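Local structure of probable porin (Pseudomonas aeruginosa, 2Y0H) at residues G335-S340 and S371-D376; Q292-P297 and E341-T346; R246-M251 and K267-D272. The protein probably acts as an outer-membrane porin, an 18-stranded beta barrel of the OprD family that lets small solutes across the membrane. One frame throughout, in Å; residues are numbered along the deposited sequence.

Following the chain from the N terminus, interaction 3 comes first: 246-251 pairs with 267-272 and closes the hairpin made by the neighbouring barrel strands 244-256 and 259-269. The chain then runs into a long loop, whose last part, 292-297, packs on strand 339-351 in interaction 2. Interaction 1 joins the start of that same strand to the turn after strand 361-371. Interactions 1 and 2 cross along the chain, because 335-340 lies between 292-297 and 341-346 while its partner 371-376 lies beyond 341-346, whereas interaction 3 is finished before either opens. The loop touches both its neighbours: Arg296 approaches Asp339 of interaction 1, and Thr295 and Arg296 pack on Met268 of interaction 3.

Interaction 1 (G335-S340 and S371-D376); sequences GRADDS and SRYGAD. With C8E ((hydroxyethyloxy)tri(ethyloxy)octane), chain L.
In the short turn that joins barrel strands 361-371 and 376-389, the backbone N-H groups of Arg372 and Tyr373 face Asp339 and Ser340, at the start of the adjacent strand 339-351. Arg372 N donates to Ser340 O at 3.0 Å, with the donor nitrogen nearly in line with the C=O bond (162°); this is where the antiparallel pairing of strands 339-351 and 361-371 gives way to the turn. Just beyond, the carboxylate of Asp339 takes over as acceptor. Its CG lies anti to the backbone N (chi1 -156°), and OD1 receives Tyr373 N at 2.9 Å. The N-H of the next residue along its own strand reaches the same oxygen, Ser340 N to Asp339 OD1 being 2.7 Å. These two donors come from opposite faces of the carboxylate plane, and Arg372 N adds a weak third bond. So many N-H groups around a buried carboxylate would be expected to stabilise its negative charge. Asp339 OD2 has a long, weak ion pair with Arg296.

The turn also braces itself: Ser371 OG donates to Ala375 O at 2.9 Å and accepts a weak bond from Gly374 N. Toward its exposed side, the Tyr373 ring carries Arg372 CG over one face, and Arg332 makes a cation-pi contact with the same ring. At the ring's edge, near its plane, CE2 lies 3.5 Å from Asp338 O. The ring's far end meets the methyl of Ala337, with CB 3.6 Å from Tyr373 OH. A detergent molecule lies beside the strand junction, where its ether atom O9 is 3.6 Å from Ser340 OG and its carbon C11 is 3.7 Å from Arg372 N.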
loop_
_atom_site.group_PDB
_atom_site.type_symbol
_atom_site.label_atom_id
_atom_site.label_comp_id
_atom_site.label_asym_id
_atom_site.label_seq_id
_atom_site.Cartn_x
_atom_site.Cartn_y
_atom_site.Cartn_z
ATOM N N GLY A 335 26.812 4.693 -20.417
ATOM C CA GLY A 335 27.969 4.668 -19.541
ATOM C C GLY A 335 27.916 5.886 -18.638
ATOM O O GLY A 335 28.948 6.437 -18.246
ATOM N N ARG A 336 26.693 6.305 -18.317
ATOM C CA ARG A 336 26.455 7.501 -17.522
ATOM C C ARG A 336 26.738 7.259 -16.048
ATOM O O ARG A 336 26.822 6.113 -15.590
ATOM C CB ARG A 336 25.009 7.956 -17.675
ATOM C CG ARG A 336 24.499 7.877 -19.090
ATOM C CD ARG A 336 23.045 8.289 -19.166
ATOM N NE ARG A 336 22.643 8.552 -20.543
ATOM C CZ ARG A 336 21.389 8.759 -20.933
ATOM N NH1 ARG A 336 20.396 8.724 -20.051
ATOM N NH2 ARG A 336 21.127 8.998 -22.213
ATOM N N ALA A 337 26.884 8.351 -15.310
ATOM C CA ALA A 337 27.055 8.262 -13.876
ATOM C C ALA A 337 25.723 7.868 -13.249
ATOM O O ALA A 337 24.661 8.372 -13.631
ATOM C CB ALA A 337 27.538 9.587 -13.321
ATOM N N ASP A 338 25.792 6.951 -12.292
ATOM C CA ASP A 338 24.633 6.549 -11.516
ATOM C C ASP A 338 23.983 7.745 -10.841
ATOM O O ASP A 338 24.666 8.681 -10.415
ATOM C CB ASP A 338 25.047 5.524 -10.460
ATOM C CG ASP A 338 25.641 4.286 -11.072
ATOM O OD1 ASP A 338 25.508 4.140 -12.298
ATOM O OD2 ASP A 338 26.237 3.458 -10.342
ATOM N N ASP A 339 22.661 7.717 -10.732
ATOM C CA ASP A 339 21.970 8.753 -9.979
ATOM C C ASP A 339 21.968 8.351 -8.507
ATOM O O ASP A 339 22.291 7.206 -8.161
ATOM C CB ASP A 339 20.540 8.943 -10.491
ATOM C CG ASP A 339 19.977 10.323 -10.174
ATOM O OD1 ASP A 339 20.640 11.093 -9.439
ATOM O OD2 ASP A 339 18.870 10.643 -10.669
ATOM N N SER A 340 21.617 9.303 -7.648
ATOM C CA SER A 340 21.401 9.031 -6.237
ATOM C C SER A 340 20.325 9.987 -5.753
ATOM O O SER A 340 20.093 11.029 -6.363
ATOM C CB SER A 340 22.688 9.215 -5.432
ATOM O OG SER A 340 23.294 10.462 -5.719
ATOM N N SER A 371 17.483 14.675 -5.707
ATOM C CA SER A 371 18.276 13.706 -6.458
ATOM C C SER A 371 19.376 14.445 -7.219
ATOM O O SER A 371 19.280 15.650 -7.435
ATOM C CB SER A 371 17.397 12.932 -7.434
ATOM O OG SER A 371 16.957 13.766 -8.488
ATOM N N ARG A 372 20.412 13.719 -7.624
ATOM C CA ARG A 372 21.558 14.319 -8.292
ATOM C C ARG A 372 21.253 14.729 -9.730
ATOM O O ARG A 372 21.545 15.856 -10.129
ATOM C CB ARG A 372 22.752 13.365 -8.274
ATOM C CG ARG A 372 23.972 13.899 -9.010
ATOM C CD ARG A 372 25.151 14.117 -8.067
ATOM N NE ARG A 372 25.678 12.857 -7.539
ATOM C CZ ARG A 372 26.709 12.195 -8.063
ATOM N NH1 ARG A 372 27.337 12.672 -9.136
ATOM N NH2 ARG A 372 27.116 11.053 -7.513
ATOM N N TYR A 373 20.651 13.823 -10.498
ATOM C CA TYR A 373 20.414 14.061 -11.925
ATOM C C TYR A 373 18.944 14.236 -12.327
ATOM O O TYR A 373 18.643 14.503 -13.493
ATOM C CB TYR A 373 21.076 12.961 -12.775
ATOM C CG TYR A 373 22.580 12.943 -12.643
ATOM C CD1 TYR A 373 23.362 13.923 -13.248
ATOM C CD2 TYR A 373 23.222 11.967 -11.886
ATOM C CE1 TYR A 373 24.751 13.918 -13.118
ATOM C CE2 TYR A 373 24.602 11.955 -11.752
ATOM C CZ TYR A 373 25.361 12.933 -12.372
ATOM O OH TYR A 373 26.732 12.922 -12.239
ATOM N N GLY A 374 18.033 14.085 -11.368
ATOM C CA GLY A 374 16.615 14.240 -11.636
ATOM C C GLY A 374 16.004 15.432 -10.923
ATOM O O GLY A 374 16.613 16.498 -10.816
ATOM N N ALA A 375 14.795 15.246 -10.411
ATOM C CA ALA A 375 14.042 16.344 -9.822
ATOM C C ALA A 375 14.330 16.559 -8.334
ATOM O O ALA A 375 14.925 15.710 -7.680
ATOM C CB ALA A 375 12.557 16.125 -10.049
ATOM N N ASP A 376 13.932 17.726 -7.832
ATOM C CA ASP A 376 13.892 18.035 -6.408
ATOM C C ASP A 376 12.437 18.336 -6.053
ATOM O O ASP A 376 11.674 18.819 -6.893
ATOM C CB ASP A 376 14.730 19.277 -6.093
ATOM C CG ASP A 376 16.215 19.072 -6.348
ATOM O OD1 ASP A 376 16.668 17.910 -6.432
ATOM O OD2 ASP A 376 16.933 20.087 -6.458
HETATM C C7 C8E L . 23.271 11.886 -0.854
HETATM C C8 C8E L . 23.283 11.766 -2.377
HETATM O O9 C8E L . 22.071 12.275 -2.909
HETATM C C10 C8E L . 21.967 13.686 -2.807
HETATM C C11 C8E L . 21.505 14.286 -4.135
HETATM O O12 C8E L . 22.005 15.598 -4.292
#

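Interaction 2 (Q292-P297 and E341-T346); sequences QTFTRP and EWERNT. With C8E ((hydroxyethyloxy)tri(ethyloxy)octane), chain L.
Glu341 CG sits between its own backbone N and carbonyl carbon (chi1 64°), and the chain beyond is extended, with the carboxylate beside Phe294 and Arg296. Glu343 CG instead lies anti to the backbone N (chi1 -172°), again with an extended chain, and OE1 meets the backbone of Gln292. That bond, Gln292 N to Glu343 OE1, is 2.7 Å and uses the syn lone pair, while OE2 takes Asn345 ND2 on its anti side at 3.0 Å and also accepts from Tyr291 N. Here the end of the long loop between strands 259-269 and 300-309 folds against the inward-facing side chains of barrel strand 339-351, consistent with the pore-lining loops of OprD porins. Arg296 NH1 forms a salt bridge with Glu341 OE1 at 3.0 Å, approaching from above the carboxylate plane; Tyr369 OH bonds the same oxygen. Glu341 OE2 lies over one face of the Phe294 ring and takes a water at 2.7 Å, which is also held by Gln292 NE2. Glu299 OE2 nearby may raise one acid's pKa, although Arg296 would tend to keep Glu341 charged. Phe294 CE2 packs 3.5 Å from Glu341 CG, and Glu343 CB lies at the ring's edge.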
loop_
_atom_site.group_PDB
_atom_site.type_symbol
_atom_site.label_atom_id
_atom_site.label_comp_id
_atom_site.label_asym_id
_atom_site.label_seq_id
_atom_site.Cartn_x
_atom_site.Cartn_y
_atom_site.Cartn_z
ATOM N N GLN A 292 8.970 8.962 -3.186
ATOM C CA GLN A 292 9.692 7.915 -3.924
ATOM C C GLN A 292 9.606 6.532 -3.286
ATOM O O GLN A 292 9.450 6.400 -2.066
ATOM C CB GLN A 292 11.151 8.306 -4.133
ATOM C CG GLN A 292 11.325 9.352 -5.214
ATOM C CD GLN A 292 10.751 8.897 -6.549
ATOM O OE1 GLN A 292 9.810 9.491 -7.070
ATOM N NE2 GLN A 292 11.314 7.838 -7.101
ATOM N N THR A 293 9.694 5.503 -4.119
ATOM C CA THR A 293 9.645 4.127 -3.627
ATOM C C THR A 293 11.038 3.509 -3.467
ATOM O O THR A 293 11.168 2.449 -2.864
ATOM C CB THR A 293 8.773 3.203 -4.530
ATOM O OG1 THR A 293 9.455 2.941 -5.757
ATOM C CG2 THR A 293 7.415 3.843 -4.835
ATOM N N PHE A 294 12.066 4.173 -3.998
ATOM C CA PHE A 294 13.449 3.691 -3.900
ATOM C C PHE A 294 13.614 2.276 -4.453
ATOM O O PHE A 294 14.293 1.429 -3.866
ATOM C CB PHE A 294 13.946 3.791 -2.451
ATOM C CG PHE A 294 14.202 5.201 -2.013
ATOM C CD1 PHE A 294 13.151 6.019 -1.629
ATOM C CD2 PHE A 294 15.485 5.724 -2.034
ATOM C CE1 PHE A 294 13.381 7.335 -1.247
ATOM C CE2 PHE A 294 15.725 7.045 -1.650
ATOM C CZ PHE A 294 14.668 7.848 -1.264
ATOM N N THR A 295 12.973 2.032 -5.591
ATOM C CA THR A 295 13.033 0.741 -6.265
ATOM C C THR A 295 13.512 0.902 -7.704
ATOM O O THR A 295 13.173 0.099 -8.566
ATOM C CB THR A 295 11.657 0.040 -6.257
ATOM O OG1 THR A 295 10.652 0.939 -6.762
ATOM C CG2 THR A 295 11.292 -0.403 -4.822
ATOM N N ARG A 296 14.302 1.942 -7.960
ATOM C CA ARG A 296 14.792 2.219 -9.315
ATOM C C ARG A 296 15.858 1.201 -9.700
ATOM O O ARG A 296 16.397 0.520 -8.826
ATOM C CB ARG A 296 15.317 3.657 -9.407
ATOM C CG ARG A 296 14.208 4.692 -9.302
ATOM C CD ARG A 296 14.735 6.081 -9.022
ATOM N NE ARG A 296 15.447 6.630 -10.169
ATOM C CZ ARG A 296 15.795 7.909 -10.280
ATOM N NH1 ARG A 296 15.491 8.762 -9.309
ATOM N NH2 ARG A 296 16.440 8.335 -11.359
ATOM N N PRO A 297 16.162 1.078 -11.005
ATOM C CA PRO A 297 17.052 -0.029 -11.404
ATOM C C PRO A 297 18.385 0.001 -10.635
ATOM O O PRO A 297 19.038 1.049 -10.578
ATOM C CB PRO A 297 17.268 0.212 -12.906
ATOM C CG PRO A 297 16.093 1.079 -13.341
ATOM C CD PRO A 297 15.760 1.925 -12.151
ATOM N N GLU A 341 19.667 9.634 -4.657
ATOM C CA GLU A 341 18.531 10.409 -4.188
ATOM C C GLU A 341 18.367 10.256 -2.684
ATOM O O GLU A 341 18.849 9.289 -2.087
ATOM C CB GLU A 341 17.245 9.977 -4.919
ATOM C CG GLU A 341 16.818 8.525 -4.649
ATOM C CD GLU A 341 15.692 8.026 -5.566
ATOM O OE1 GLU A 341 15.142 8.816 -6.351
ATOM O OE2 GLU A 341 15.362 6.827 -5.511
ATOM N N TRP A 342 17.681 11.213 -2.072
ATOM C CA TRP A 342 17.274 11.072 -0.685
ATOM C C TRP A 342 15.901 11.686 -0.433
ATOM O O TRP A 342 15.465 12.584 -1.155
ATOM C CB TRP A 342 18.317 11.647 0.276
ATOM C CG TRP A 342 18.556 13.123 0.241
ATOM C CD1 TRP A 342 19.581 13.765 -0.398
ATOM C CD2 TRP A 342 17.809 14.150 0.928
ATOM N NE1 TRP A 342 19.506 15.123 -0.173
ATOM C CE2 TRP A 342 18.430 15.385 0.636
ATOM C CE3 TRP A 342 16.674 14.146 1.739
ATOM C CZ2 TRP A 342 17.954 16.602 1.131
ATOM C CZ3 TRP A 342 16.197 15.359 2.235
ATOM C CH2 TRP A 342 16.841 16.571 1.929
ATOM N N GLU A 343 15.216 11.187 0.587
ATOM C CA GLU A 343 13.927 11.737 0.946
ATOM C C GLU A 343 13.778 11.757 2.457
ATOM O O GLU A 343 14.215 10.839 3.148
ATOM C CB GLU A 343 12.790 10.935 0.308
ATOM C CG GLU A 343 11.400 11.569 0.478
ATOM C CD GLU A 343 10.287 10.859 -0.322
ATOM O OE1 GLU A 343 10.585 10.260 -1.381
ATOM O OE2 GLU A 343 9.113 10.907 0.115
ATOM N N ARG A 344 13.178 12.822 2.965
ATOM C CA ARG A 344 12.767 12.858 4.350
ATOM C C ARG A 344 11.257 13.069 4.411
ATOM O O ARG A 344 10.705 13.832 3.628
ATOM C CB ARG A 344 13.500 13.969 5.102
ATOM C CG ARG A 344 12.922 14.273 6.478
ATOM C CD ARG A 344 13.995 14.177 7.542
ATOM N NE ARG A 344 15.264 14.711 7.052
ATOM C CZ ARG A 344 16.377 14.764 7.775
ATOM N NH1 ARG A 344 16.363 14.321 9.029
ATOM N NH2 ARG A 344 17.493 15.261 7.249
ATOM N N ASN A 345 10.605 12.360 5.329
ATOM C CA ASN A 345 9.173 12.488 5.575
ATOM C C ASN A 345 8.982 12.770 7.047
ATOM O O ASN A 345 9.514 12.048 7.889
ATOM C CB ASN A 345 8.431 11.184 5.261
ATOM C CG ASN A 345 8.352 10.876 3.781
ATOM O OD1 ASN A 345 8.035 9.749 3.392
ATOM N ND2 ASN A 345 8.631 11.866 2.950
ATOM N N THR A 346 8.242 13.823 7.366
ATOM C CA THR A 346 7.867 14.074 8.741
ATOM C C THR A 346 6.357 14.192 8.791
ATOM O O THR A 346 5.764 15.025 8.107
ATOM C CB THR A 346 8.516 15.350 9.296
ATOM O OG1 THR A 346 9.940 15.199 9.288
ATOM C CG2 THR A 346 8.049 15.606 10.715
HETATM C C7 C8E L . 23.271 11.886 -0.854
HETATM C C8 C8E L . 23.283 11.766 -2.377
HETATM O O9 C8E L . 22.071 12.275 -2.909
HETATM C C10 C8E L . 21.967 13.686 -2.807
HETATM C C11 C8E L . 21.505 14.286 -4.135
HETATM O O12 C8E L . 22.005 15.598 -4.292
HETATM O O HOH W 1 12.830 6.101 -6.246
#

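Interaction 3 (R246-M251 and K267-D272); sequences RNLNAM and KMIGND. With C8E ((hydroxyethyloxy)tri(ethyloxy)octane), chain M.
Asn247 and Met268 meet on the buried face of the sheet, which looks into the barrel and is closed over by other parts of the chain; Arg246, Leu248, Lys267 and Ile269 make up the partly exposed outer face, which meets detergent. The two inner side chains lie next to each other and point the same way. Met268 CG is anti to its carbonyl carbon (chi1 -57°), and further bends at chi2 and chi3 bring the terminal methyl CE against the amide, 3.4 Å from Asn247 OD1. That oxygen also accepts from Asn249 ND2 at 2.9 Å, the donor standing above the carbonyl plane, while Asn249 OD1 takes Ala286 N. Phe274 and Thr295, from the loop after strand 259-269, cover the Met268 side chain.

Between the two faces runs the backbone ladder of a beta hairpin, strands 244-256 and 259-269 of the antiparallel barrel, here at the ends away from their connecting turn. Arg246 and Ile269 are a hydrogen-bonded pair, with Arg246 N to Ile269 O and Ile269 N to Arg246 O both 2.8 Å. Asn247 and Met268 form the non-hydrogen-bonded pair between this one and Leu248 with Lys267, where Leu248 N reaches Lys267 O at 3.1 Å.

The outer side chains carry most of the surface buried between the two strands, although they remain only partly covered. Leu248 CD1 touches Ile269 CD1 at 3.8 Å, the two side chains passing at a slant. The guanidinium of Arg246 lays one face over the other branch of the isoleucine, with NH2 3.3 Å from Ile269 CG2. The detergent carbons C1 to C4 lie across strand 244-256 on this side, near Leu248 and Ala250, and C2 comes 3.6 Å from Asn249 N.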
loop_
_atom_site.group_PDB
_atom_site.type_symbol
_atom_site.label_atom_id
_atom_site.label_comp_id
_atom_site.label_asym_id
_atom_site.label_seq_id
_atom_site.Cartn_x
_atom_site.Cartn_y
_atom_site.Cartn_z
ATOM N N ARG A 246 15.393 -8.714 -8.813
ATOM C CA ARG A 246 15.246 -9.317 -7.515
ATOM C C ARG A 246 15.281 -8.145 -6.565
ATOM O O ARG A 246 16.000 -7.161 -6.791
ATOM C CB ARG A 246 16.337 -10.364 -7.261
ATOM C CG ARG A 246 16.379 -11.416 -8.384
ATOM C CD ARG A 246 17.211 -12.637 -8.052
ATOM N NE ARG A 246 18.570 -12.309 -7.625
ATOM C CZ ARG A 246 19.579 -12.048 -8.453
ATOM N NH1 ARG A 246 19.380 -12.057 -9.765
ATOM N NH2 ARG A 246 20.783 -11.770 -7.962
ATOM N N ASN A 247 14.457 -8.239 -5.529
ATOM C CA ASN A 247 14.256 -7.161 -4.578
ATOM C C ASN A 247 14.454 -7.727 -3.173
ATOM O O ASN A 247 13.648 -8.552 -2.731
ATOM C CB ASN A 247 12.836 -6.593 -4.759
ATOM C CG ASN A 247 12.437 -5.605 -3.655
ATOM O OD1 ASN A 247 13.149 -5.432 -2.662
ATOM N ND2 ASN A 247 11.286 -4.958 -3.836
ATOM N N LEU A 248 15.540 -7.316 -2.504
ATOM C CA LEU A 248 15.820 -7.697 -1.107
ATOM C C LEU A 248 15.653 -6.483 -0.195
ATOM O O LEU A 248 16.353 -5.481 -0.343
ATOM C CB LEU A 248 17.251 -8.207 -0.941
ATOM C CG LEU A 248 17.730 -9.492 -1.618
ATOM C CD1 LEU A 248 17.234 -9.597 -3.041
ATOM C CD2 LEU A 248 19.252 -9.531 -1.589
ATOM N N ASN A 249 14.731 -6.564 0.751
ATOM C CA ASN A 249 14.513 -5.449 1.656
ATOM C C ASN A 249 14.082 -5.918 3.039
ATOM O O ASN A 249 13.405 -6.944 3.179
ATOM C CB ASN A 249 13.532 -4.420 1.067
ATOM C CG ASN A 249 12.113 -4.951 0.959
ATOM O OD1 ASN A 249 11.294 -4.744 1.848
ATOM N ND2 ASN A 249 11.815 -5.636 -0.138
ATOM N N ALA A 250 14.497 -5.169 4.056
ATOM C CA ALA A 250 14.233 -5.539 5.441
ATOM C C ALA A 250 14.024 -4.298 6.295
ATOM O O ALA A 250 14.659 -3.272 6.086
ATOM C CB ALA A 250 15.377 -6.389 6.001
ATOM N N MET A 251 13.115 -4.396 7.251
ATOM C CA MET A 251 12.933 -3.333 8.233
ATOM C C MET A 251 13.133 -3.910 9.629
ATOM O O MET A 251 12.463 -4.867 10.000
ATOM C CB MET A 251 11.533 -2.728 8.108
ATOM C CG MET A 251 11.341 -1.447 8.885
ATOM S SD MET A 251 12.066 -0.057 8.013
ATOM C CE MET A 251 10.595 0.818 7.493
ATOM N N LYS A 267 17.563 -3.349 -1.618
ATOM C CA LYS A 267 18.501 -3.538 -2.706
ATOM C C LYS A 267 17.804 -4.090 -3.966
ATOM O O LYS A 267 17.214 -5.163 -3.941
ATOM C CB LYS A 267 19.611 -4.470 -2.222
ATOM C CG LYS A 267 20.733 -4.725 -3.197
ATOM C CD LYS A 267 21.836 -5.574 -2.538
ATOM C CE LYS A 267 22.488 -4.863 -1.328
ATOM N NZ LYS A 267 21.653 -4.826 -0.070
ATOM N N MET A 268 17.858 -3.325 -5.050
ATOM C CA MET A 268 17.383 -3.778 -6.361
ATOM C C MET A 268 18.534 -4.466 -7.095
ATOM O O MET A 268 19.640 -3.929 -7.185
ATOM C CB MET A 268 16.884 -2.599 -7.209
ATOM C CG MET A 268 15.779 -1.757 -6.573
ATOM S SD MET A 268 14.246 -2.708 -6.310
ATOM C CE MET A 268 14.275 -2.835 -4.515
ATOM N N ILE A 269 18.264 -5.654 -7.622
ATOM C CA ILE A 269 19.252 -6.409 -8.379
ATOM C C ILE A 269 18.676 -6.789 -9.727
ATOM O O ILE A 269 17.537 -7.271 -9.814
ATOM C CB ILE A 269 19.640 -7.682 -7.634
ATOM C CG1 ILE A 269 20.145 -7.322 -6.226
ATOM C CG2 ILE A 269 20.672 -8.468 -8.432
ATOM C CD1 ILE A 269 20.088 -8.463 -5.226
ATOM N N GLY A 270 19.471 -6.586 -10.776
ATOM C CA GLY A 270 19.052 -6.881 -12.138
ATOM C C GLY A 270 18.933 -5.578 -12.896
ATOM O O GLY A 270 19.220 -4.513 -12.352
ATOM N N ASN A 271 18.513 -5.615 -14.152
ATOM C CA ASN A 271 18.489 -4.336 -14.861
ATOM C C ASN A 271 17.178 -3.546 -14.769
ATOM O O ASN A 271 17.129 -2.397 -15.208
ATOM C CB ASN A 271 18.971 -4.466 -16.309
ATOM C CG ASN A 271 17.877 -4.871 -17.233
ATOM O OD1 ASN A 271 17.180 -5.852 -16.973
ATOM N ND2 ASN A 271 17.686 -4.106 -18.309
ATOM N N ASP A 272 16.137 -4.141 -14.172
ATOM C CA ASP A 272 14.841 -3.470 -14.035
ATOM C C ASP A 272 14.526 -2.925 -12.637
ATOM O O ASP A 272 14.993 -3.444 -11.627
ATOM C CB ASP A 272 13.703 -4.399 -14.475
ATOM C CG ASP A 272 13.735 -4.680 -15.963
ATOM O OD1 ASP A 272 13.998 -3.724 -16.722
ATOM O OD2 ASP A 272 13.519 -5.850 -16.367
HETATM C C1 C8E M . 19.058 -7.059 2.291
HETATM C C2 C8E M . 17.620 -7.331 2.740
HETATM C C3 C8E M . 17.551 -8.577 3.622
HETATM C C4 C8E M . 17.238 -9.823 2.794
#